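Acetyl-CoA acetyltransferase (Mycobacterium smegmatis, PDB 4EGV) is a monomeric thiolase-like protein that probably has acyltransferase activity. Local coordinates at residues P374-G377 with N382-M385; A229-S234 with T368-L373; Y93-A98 with A103-A108. All blocks are in the same frame, centred on the assembly; numbering follows the deposited sequence.

Contact 1: residues P374-G377 with N382-M385; sequences PFFG and NYSM
Phe376 and Tyr383 meet across the loop that joins the short helix 373-376 to helix 383-397 in the thiolase fold. Two aromatic rings carry the whole contact. Their planes are steeply inclined, at 77°, with centroids 6.0 Å apart. The CD2 corner of Phe376 comes up to the rim of the tyrosine, close to that ring's plane, and lies 3.9 Å from Tyr383 CD1. Both side chains reach out with CG opposite the backbone N (chi1 179° for Phe376, 168° for Tyr383), which brings the two rings together. Gly377, the residue after Phe376, takes a positive phi and carries the chain out of its helix. The pair is buried: Phe376 also meets the ring of His386 and touches Gln271 on strand 271-279 of the central sheet. At the far end of Tyr383 the ring is tethered by a polar partner beyond the two segments, because the phenolic OH is hydrogen-bonded to Asp341 OD2.

Contact 2: residues A229-S234 with T368-L373; sequences AKNPYS and TLTGGL
A single side-chain-to-backbone hydrogen bond, from Asn231 to Thr370, defines this contact; it ties the turn that follows helix 210-230 to the buried loop leading into helix 373-376. Asn231 ND2 donates a hydrogen bond to Thr370 O at 2.8 Å, and the bond is nearly straight, with an N-H...O angle of 166°. It uses a lone pair of the carbonyl, in the carbonyl plane, and the acceptor lies close to the plane of the asparagine amide. The other end of the same amide is also engaged: OD1 accepts from Tyr233 N at 3.0 Å, forming an Asx turn, with the donor well above the amide carbonyl plane. Held at both ends, the amide has its rotation fixed. The Asx turn overlaps a type I beta turn from Asn231 to Ser234, closed by Ser234 N to Asn231 O. An analogous device shapes the facing loop of this thiolase-like fold. Thr368 OG1 accepts from Thr370 N, an ST turn, and from Gly371 N at 3.0 Å, an ST motif, so the threonine hydroxyl holds both NH groups, the second in the same peptide group as the carbonyl that Asn231 grips. Asp341 OD1 adds a hydrogen bond to Leu369 N, and Phe376 covers Asn231 and Thr370 from the side of the next helix. Beside the bond, the methyl carbon Thr370 CG2 comes within 4.1 Å of Asn231 ND2.

Contact 3: residues Y93-A98 with A103-A108; sequences YPRSVA and ADPAHA
Arg95 reaches from helix 93-101 to clasp the backbone of Pro105 and Ala106, just ahead of strand 107-110, within a beta-alpha-beta unit of the thiolase fold: the helix connects strand 70-73 to its parallel neighbour 107-110, at the edge of the central sheet. The grip is end-on. Both NH1 and NH2 donate to one acceptor, Pro105 O, at 2.9 Å and 3.2 Å, and this oxygen lies nearly in the guanidinium plane. A weak bond from NH2 to Ala106 O adds a neighbouring carbonyl to the edge. Meanwhile Ala108 CB sits over one face of the guanidinium, 3.8 Å from Arg95 NE. An extended chain from CG to NE (chi2 -177°, chi3 -161°) carries the charged group this far along the loop. Asp104 OD1 lies nearby but beyond salt-bridge distance, though its negative charge may still favour the arginine electrostatically.

One helical turn further on, Ala98 closes the other end of the contact. Its CB packs against Pro105 CD at 4.0 Å and against Ala103 CB, while its carbonyl O accepts from Ala103 N at 2.9 Å, a bond that draws the chain back against the helix as it leaves it. In the next shell, Val71 of strand 70-73 touches Pro94, Pro105 and Ala108, and backbone bonds of His107 with Asp69 and Val71 fasten the new strand into the sheet. At the start of the helix, Asn92 OD1 accepts a weak hydrogen bond from Arg95 N.

Contact 3 comes first along the chain and closes before the other two open. Contact 2 opens with 229-234; its second segment, 368-373, runs straight into 374-377, the first of contact 1. Contacts 1 and 2 form one packed region, centres about 8 Å apart, with Phe376 packed on Thr370 and Ser234. Contact 3 lies at the sheet edge, its centre about 25 Å from that of contact 1 and 29 Å from that of contact 2. Contacts 1 and 3 approach to about 6 Å at their nearest atoms without touching; Thr74 is hydrogen-bonded to Asn382 and, weakly, to Tyr93. Contact 3 fastens the helix before edge strand 107-110, while contacts 1 and 2 pack helix 373-376 and its loops against helices 210-230 and 383-397.

Contact 1: residues P374-G377 with N382-M385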
# COMPACT_ATOMS: atom_id res chain seq x y z
N PRO A 374 -2.42 6.43 -8.24
CA PRO A 374 -2.16 7.15 -9.44
C PRO A 374 -2.76 8.53 -9.24
O PRO A 374 -2.05 9.51 -9.38
CB PRO A 374 -2.92 6.35 -10.49
CG PRO A 374 -3.15 5.14 -9.90
CD PRO A 374 -3.31 5.30 -8.50
N PHE A 375 -4.04 8.59 -8.88
CA PHE A 375 -4.87 9.76 -9.04
C PHE A 375 -4.70 10.82 -8.00
O PHE A 375 -4.74 11.95 -8.29
CB PHE A 375 -6.35 9.35 -9.16
CG PHE A 375 -6.59 8.16 -10.00
CD1 PHE A 375 -6.52 8.24 -11.36
CD2 PHE A 375 -6.87 6.95 -9.45
CE1 PHE A 375 -6.73 7.13 -12.11
CE2 PHE A 375 -7.07 5.89 -10.21
CZ PHE A 375 -7.01 5.96 -11.53
N PHE A 376 -4.53 10.42 -6.77
CA PHE A 376 -4.35 11.30 -5.63
C PHE A 376 -3.03 12.07 -5.70
O PHE A 376 -2.98 13.21 -5.28
CB PHE A 376 -4.48 10.53 -4.30
CG PHE A 376 -4.27 11.39 -3.06
CD1 PHE A 376 -5.19 12.38 -2.70
CD2 PHE A 376 -3.16 11.20 -2.23
CE1 PHE A 376 -5.01 13.15 -1.56
CE2 PHE A 376 -2.98 11.98 -1.08
CZ PHE A 376 -3.89 12.97 -0.77
N GLY A 377 -2.00 11.42 -6.24
CA GLY A 377 -0.67 11.98 -6.35
C GLY A 377 0.26 11.40 -5.32
O GLY A 377 -0.15 11.11 -4.18
N ASN A 382 4.23 7.46 1.54
CA ASN A 382 3.47 8.08 2.61
C ASN A 382 1.96 8.17 2.34
O ASN A 382 1.23 8.83 3.05
CB ASN A 382 4.07 9.45 2.95
CG ASN A 382 3.68 9.91 4.31
OD1 ASN A 382 3.96 9.23 5.28
ND2 ASN A 382 2.98 11.02 4.38
N TYR A 383 1.49 7.49 1.31
CA TYR A 383 0.09 7.55 0.93
C TYR A 383 -0.90 7.18 2.03
O TYR A 383 -1.86 7.90 2.26
CB TYR A 383 -0.19 6.68 -0.28
CG TYR A 383 -1.68 6.52 -0.48
CD1 TYR A 383 -2.43 7.52 -1.12
CD2 TYR A 383 -2.36 5.40 0.03
CE1 TYR A 383 -3.75 7.41 -1.26
CE2 TYR A 383 -3.71 5.30 -0.12
CZ TYR A 383 -4.40 6.30 -0.76
OH TYR A 383 -5.75 6.21 -0.94
N SER A 384 -0.70 6.05 2.71
CA SER A 384 -1.65 5.60 3.73
C SER A 384 -1.83 6.52 4.92
O SER A 384 -2.70 6.33 5.73
CB SER A 384 -1.35 4.17 4.22
OG SER A 384 -1.98 3.18 3.42
N MSE A 385 -1.01 7.54 5.07
CA MSE A 385 -1.24 8.41 6.18
C MSE A 385 -2.34 9.41 5.90
O MSE A 385 -2.98 9.90 6.82
CB MSE A 385 0.01 9.15 6.50
CG MSE A 385 -0.11 9.86 7.78
SE MSE A 385 1.59 9.90 8.48
CE MSE A 385 2.54 10.92 7.16

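Contact 2: residues A229-S234 with T368-L373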
# COMPACT_ATOMS: atom_id res chain seq x y z
N ALA A 229 -11.00 13.28 -7.67
CA ALA A 229 -11.19 14.60 -8.28
C ALA A 229 -11.91 15.58 -7.35
O ALA A 229 -11.70 16.80 -7.44
CB ALA A 229 -11.89 14.49 -9.62
N LYS A 230 -12.71 15.05 -6.44
CA LYS A 230 -13.43 15.86 -5.46
C LYS A 230 -12.67 16.04 -4.15
O LYS A 230 -13.12 16.76 -3.27
CB LYS A 230 -14.80 15.25 -5.17
CG LYS A 230 -15.79 15.33 -6.32
CD LYS A 230 -16.95 14.34 -6.06
CE LYS A 230 -17.80 14.20 -7.31
NZ LYS A 230 -18.52 12.89 -7.42
N ASN A 231 -11.54 15.37 -4.03
CA ASN A 231 -10.67 15.54 -2.88
C ASN A 231 -9.76 16.76 -3.12
O ASN A 231 -8.97 16.76 -4.07
CB ASN A 231 -9.88 14.25 -2.66
CG ASN A 231 -9.02 14.26 -1.40
OD1 ASN A 231 -8.79 15.29 -0.79
ND2 ASN A 231 -8.54 13.11 -1.01
N PRO A 232 -9.89 17.81 -2.28
CA PRO A 232 -9.03 19.02 -2.42
C PRO A 232 -7.53 18.73 -2.24
O PRO A 232 -6.69 19.41 -2.80
CB PRO A 232 -9.53 19.95 -1.32
CG PRO A 232 -10.77 19.30 -0.72
CD PRO A 232 -10.81 17.89 -1.13
N TYR A 233 -7.20 17.70 -1.49
CA TYR A 233 -5.84 17.36 -1.23
C TYR A 233 -5.19 16.65 -2.39
O TYR A 233 -3.99 16.48 -2.38
CB TYR A 233 -5.75 16.51 0.01
CG TYR A 233 -5.99 17.28 1.28
CD1 TYR A 233 -5.06 18.20 1.74
CD2 TYR A 233 -7.15 17.07 2.04
CE1 TYR A 233 -5.26 18.90 2.90
CE2 TYR A 233 -7.35 17.78 3.23
CZ TYR A 233 -6.39 18.69 3.63
OH TYR A 233 -6.53 19.40 4.75
N SER A 234 -5.98 16.26 -3.38
CA SER A 234 -5.45 15.69 -4.63
C SER A 234 -4.66 16.73 -5.40
O SER A 234 -5.06 17.89 -5.52
CB SER A 234 -6.55 15.20 -5.53
OG SER A 234 -7.15 14.08 -4.98
N THR A 368 -12.00 3.37 -1.58
CA THR A 368 -11.04 4.44 -1.27
C THR A 368 -11.69 5.64 -0.58
O THR A 368 -12.83 5.97 -0.78
CB THR A 368 -10.25 4.88 -2.53
OG1 THR A 368 -9.20 5.76 -2.14
CG2 THR A 368 -11.15 5.58 -3.55
N LEU A 369 -10.92 6.27 0.27
CA LEU A 369 -11.38 7.44 0.92
C LEU A 369 -10.67 8.66 0.36
O LEU A 369 -11.10 9.76 0.51
CB LEU A 369 -11.06 7.32 2.39
CG LEU A 369 -11.97 6.43 3.19
CD1 LEU A 369 -11.39 6.26 4.59
CD2 LEU A 369 -13.33 7.07 3.23
N THR A 370 -9.55 8.41 -0.29
CA THR A 370 -8.64 9.43 -0.70
C THR A 370 -8.76 9.69 -2.20
O THR A 370 -8.73 10.82 -2.68
CB THR A 370 -7.23 8.98 -0.31
OG1 THR A 370 -7.04 9.14 1.09
CG2 THR A 370 -6.23 9.78 -0.99
N GLY A 371 -8.90 8.62 -2.93
CA GLY A 371 -8.88 8.71 -4.34
C GLY A 371 -7.85 7.79 -4.89
O GLY A 371 -7.87 7.51 -6.03
N GLY A 372 -6.93 7.33 -4.06
CA GLY A 372 -5.93 6.37 -4.47
C GLY A 372 -4.74 6.92 -5.19
O GLY A 372 -4.69 8.08 -5.46
N LEU A 373 -3.79 6.06 -5.52
CA LEU A 373 -2.44 6.46 -5.81
C LEU A 373 -2.13 7.08 -7.15
O LEU A 373 -1.63 8.18 -7.22
CB LEU A 373 -1.44 5.37 -5.49
CG LEU A 373 -0.60 5.73 -4.29
CD1 LEU A 373 0.20 4.64 -3.89
CD2 LEU A 373 0.22 6.93 -4.49

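Contact 3: residues Y93-A98 with A103-A108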
# COMPACT_ATOMS: atom_id res chain seq x y z
N TYR A 93 15.63 14.41 10.16
CA TYR A 93 14.40 14.93 9.65
C TYR A 93 13.25 14.93 10.64
O TYR A 93 12.54 15.90 10.70
CB TYR A 93 14.11 14.29 8.30
CG TYR A 93 12.71 13.86 8.04
CD1 TYR A 93 11.74 14.77 7.69
CD2 TYR A 93 12.34 12.55 8.13
CE1 TYR A 93 10.49 14.39 7.46
CE2 TYR A 93 11.07 12.18 7.90
CZ TYR A 93 10.17 13.10 7.56
OH TYR A 93 8.92 12.69 7.30
N PRO A 94 13.10 13.89 11.46
CA PRO A 94 12.13 13.92 12.53
C PRO A 94 12.33 14.98 13.61
O PRO A 94 11.36 15.62 13.96
CB PRO A 94 12.21 12.52 13.10
CG PRO A 94 12.68 11.75 12.03
CD PRO A 94 13.70 12.55 11.38
N ARG A 95 13.54 15.16 14.13
CA ARG A 95 13.86 16.31 15.04
C ARG A 95 13.74 17.73 14.46
O ARG A 95 13.40 18.64 15.19
CB ARG A 95 15.22 16.16 15.74
CG ARG A 95 15.10 15.34 16.95
CD ARG A 95 16.35 15.21 17.74
NE ARG A 95 16.14 14.04 18.57
CZ ARG A 95 15.35 14.00 19.65
NH1 ARG A 95 14.69 15.10 20.08
NH2 ARG A 95 15.21 12.84 20.29
N SER A 96 14.01 17.92 13.18
CA SER A 96 13.83 19.22 12.58
C SER A 96 12.35 19.60 12.60
O SER A 96 12.02 20.77 12.73
CB SER A 96 14.33 19.29 11.13
OG SER A 96 15.57 18.70 10.87
N VAL A 97 11.48 18.59 12.42
CA VAL A 97 10.04 18.76 12.35
C VAL A 97 9.58 19.09 13.73
O VAL A 97 8.76 19.98 13.91
CB VAL A 97 9.28 17.49 11.74
CG1 VAL A 97 7.77 17.54 12.00
CG2 VAL A 97 9.53 17.37 10.23
N ALA A 98 10.18 18.43 14.70
CA ALA A 98 9.88 18.67 16.11
C ALA A 98 10.21 20.10 16.54
O ALA A 98 9.44 20.70 17.26
CB ALA A 98 10.63 17.69 16.95
N ALA A 103 8.34 21.21 19.85
CA ALA A 103 8.46 19.96 20.60
C ALA A 103 9.92 19.68 20.93
O ALA A 103 10.83 20.09 20.19
CB ALA A 103 7.86 18.77 19.80
N ASP A 104 10.15 19.00 22.06
CA ASP A 104 11.50 18.50 22.39
C ASP A 104 11.40 17.07 22.98
O ASP A 104 11.49 16.87 24.20
CB ASP A 104 12.25 19.47 23.31
CG ASP A 104 13.74 19.06 23.53
OD1 ASP A 104 14.38 18.56 22.57
OD2 ASP A 104 14.28 19.23 24.67
N PRO A 105 11.18 16.07 22.10
CA PRO A 105 10.80 14.75 22.54
C PRO A 105 11.99 13.91 22.86
O PRO A 105 13.05 14.09 22.25
CB PRO A 105 10.09 14.18 21.34
CG PRO A 105 10.70 14.83 20.18
CD PRO A 105 11.20 16.18 20.63
N ALA A 106 11.84 13.00 23.81
CA ALA A 106 12.93 12.11 24.18
C ALA A 106 13.31 11.16 23.00
O ALA A 106 14.48 10.95 22.74
CB ALA A 106 12.59 11.35 25.51
N HIS A 107 12.34 10.58 22.28
CA HIS A 107 12.71 9.67 21.16
C HIS A 107 12.32 10.22 19.81
O HIS A 107 11.25 10.76 19.63
CB HIS A 107 12.16 8.24 21.32
CG HIS A 107 12.59 7.56 22.58
ND1 HIS A 107 13.86 7.02 22.73
CD2 HIS A 107 11.95 7.36 23.76
CE1 HIS A 107 13.97 6.50 23.94
NE2 HIS A 107 12.83 6.70 24.59
N ALA A 108 13.23 10.10 18.86
CA ALA A 108 12.91 10.36 17.48
C ALA A 108 13.13 9.06 16.67
O ALA A 108 14.09 8.33 16.88
CB ALA A 108 13.76 11.51 16.95